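Local coordinates for DUF3247 family protein (PDB 2E12) that is of unknown function but adopts a variant of the Sm-like fold, the fold of a family best known for binding RNA, at residues W21-L25 and M83-V89. Residues are numbered along the deposited sequence; the frame is centred on the assembly and turned at random.
Sequences WVKLL and MDRIVAV
Trp21 lies across the start of strand 86-91, with one face of its indole resting on Ile86. Ile86 CG2 makes a CH-pi contact with the five-membered ring, 3.7 Å from its centroid and 20° off the normal. That methyl is anti to the backbone N of Ile86, while the longer CG1 branch runs on to Leu25. Val89 CG2 is on the same side of the ring plane, offset toward the rim of the six-membered ring, 4.0 Å from Trp21 CE3. The far end of the indole reaches the backbone, where Trp21 CZ2 is 3.7 Å from Val87 O.

Beyond the indole, methyl groups carry the contact. Met83 bends at its last torsion (chi3 84°), which turns CE to within 3.7 Å of Val22 CG2. The same methyl touches Trp21 CB and meets Leu25 CD1 tip to tip. Leu25 divides its two methyls: CD1 faces Met83 and Ile86 CD1, and CD2 lies 3.9 Å from Val89 CG1. Leu24 CB and O both touch Val89 CG1.

Backbone turns set these groups in place. Leu25 N donates a hydrogen bond to Val22 O at 2.9 Å. Ile86 N donates a hydrogen bond to Met83 O across the 3-10 turn. Val87 and Ala88 both face Glu34 in a classic beta bulge.

The contact thus packs the end of the N-terminal helix, a feature of Sm-like folds, on strand 86-91, outermost in its sheet within this chain. Strand 30-35 pairs with that strand, Leu67 of strand 61-70 touches Leu25, Met83 and Ile86, and strand 44-55 meets Val22, Leu25 and Met83.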
# COMPACT_ATOMS: atom_id res chain seq x y z
N TRP A 21 -6.23 -1.62 0.11
CA TRP A 21 -7.67 -1.82 0.03
C TRP A 21 -8.18 -2.70 1.16
O TRP A 21 -9.27 -2.47 1.70
CB TRP A 21 -8.06 -2.47 -1.31
CG TRP A 21 -7.94 -1.57 -2.52
CD1 TRP A 21 -7.78 -1.96 -3.81
CD2 TRP A 21 -7.97 -0.13 -2.54
NE1 TRP A 21 -7.72 -0.87 -4.64
CE2 TRP A 21 -7.84 0.27 -3.88
CE3 TRP A 21 -8.11 0.85 -1.55
CZ2 TRP A 21 -7.83 1.61 -4.27
CZ3 TRP A 21 -8.11 2.19 -1.93
CH2 TRP A 21 -7.97 2.55 -3.28
N VAL A 22 -7.40 -3.72 1.51
CA VAL A 22 -7.78 -4.62 2.60
C VAL A 22 -7.89 -3.81 3.90
O VAL A 22 -8.84 -3.96 4.65
CB VAL A 22 -6.74 -5.76 2.76
CG1 VAL A 22 -7.13 -6.68 3.91
CG2 VAL A 22 -6.65 -6.55 1.45
N LYS A 23 -6.90 -2.95 4.12
CA LYS A 23 -6.86 -2.09 5.30
C LYS A 23 -8.12 -1.23 5.41
O LYS A 23 -8.54 -0.86 6.51
CB LYS A 23 -5.63 -1.18 5.24
CG LYS A 23 -4.31 -1.88 5.51
CD LYS A 23 -4.11 -2.13 6.99
CE LYS A 23 -4.34 -0.85 7.78
NZ LYS A 23 -3.66 0.31 7.13
N LEU A 24 -8.71 -0.90 4.27
CA LEU A 24 -9.91 -0.08 4.24
C LEU A 24 -11.19 -0.91 4.11
O LEU A 24 -12.29 -0.37 4.11
CB LEU A 24 -9.82 0.91 3.09
CG LEU A 24 -8.58 1.82 3.10
CD1 LEU A 24 -8.61 2.71 1.86
CD2 LEU A 24 -8.55 2.65 4.37
N LEU A 25 -11.05 -2.23 4.02
CA LEU A 25 -12.21 -3.10 3.89
C LEU A 25 -12.28 -4.13 5.01
O LEU A 25 -12.40 -5.33 4.75
CB LEU A 25 -12.18 -3.84 2.54
CG LEU A 25 -12.43 -3.02 1.27
CD1 LEU A 25 -12.07 -3.83 0.04
CD2 LEU A 25 -13.89 -2.60 1.23
N MET A 83 -10.86 -7.82 -6.53
CA MET A 83 -10.35 -6.54 -6.04
C MET A 83 -9.50 -5.66 -6.96
O MET A 83 -9.37 -4.47 -6.69
CB MET A 83 -9.63 -6.78 -4.71
CG MET A 83 -10.59 -7.01 -3.55
SD MET A 83 -9.85 -7.80 -2.10
CE MET A 83 -9.12 -6.39 -1.27
N ASP A 84 -8.94 -6.22 -8.03
CA ASP A 84 -8.14 -5.40 -8.94
C ASP A 84 -9.02 -4.38 -9.69
O ASP A 84 -8.51 -3.52 -10.41
CB ASP A 84 -7.40 -6.27 -9.96
CG ASP A 84 -8.33 -7.19 -10.74
OD1 ASP A 84 -7.90 -7.71 -11.79
OD2 ASP A 84 -9.47 -7.41 -10.30
N ARG A 85 -10.33 -4.50 -9.52
CA ARG A 85 -11.27 -3.60 -10.19
C ARG A 85 -11.57 -2.34 -9.37
O ARG A 85 -12.26 -1.43 -9.85
CB ARG A 85 -12.59 -4.35 -10.46
CG ARG A 85 -12.42 -5.71 -11.13
CD ARG A 85 -12.03 -5.61 -12.61
NE ARG A 85 -10.71 -5.02 -12.83
CZ ARG A 85 -10.16 -4.85 -14.03
NH1 ARG A 85 -10.80 -5.22 -15.12
NH2 ARG A 85 -8.95 -4.30 -14.13
N ILE A 86 -11.06 -2.28 -8.15
CA ILE A 86 -11.31 -1.13 -7.26
C ILE A 86 -10.44 0.09 -7.49
O ILE A 86 -9.23 -0.04 -7.67
CB ILE A 86 -11.18 -1.54 -5.78
CG1 ILE A 86 -12.32 -2.51 -5.44
CG2 ILE A 86 -11.18 -0.29 -4.89
CD1 ILE A 86 -12.25 -3.12 -4.05
N VAL A 87 -11.06 1.26 -7.43
CA VAL A 87 -10.39 2.54 -7.63
C VAL A 87 -10.43 3.41 -6.36
O VAL A 87 -9.57 4.27 -6.15
CB VAL A 87 -11.06 3.31 -8.79
CG1 VAL A 87 -10.32 4.60 -9.06
CG2 VAL A 87 -11.09 2.44 -10.02
N ALA A 88 -11.44 3.20 -5.52
CA ALA A 88 -11.56 3.98 -4.29
C ALA A 88 -12.48 3.29 -3.29
O ALA A 88 -13.39 2.56 -3.67
CB ALA A 88 -12.09 5.37 -4.62
N VAL A 89 -12.23 3.54 -2.00
CA VAL A 89 -13.04 2.96 -0.93
C VAL A 89 -13.26 4.03 0.13
O VAL A 89 -12.30 4.50 0.74
CB VAL A 89 -12.34 1.76 -0.27
CG1 VAL A 89 -13.18 1.26 0.90
CG2 VAL A 89 -12.12 0.64 -1.29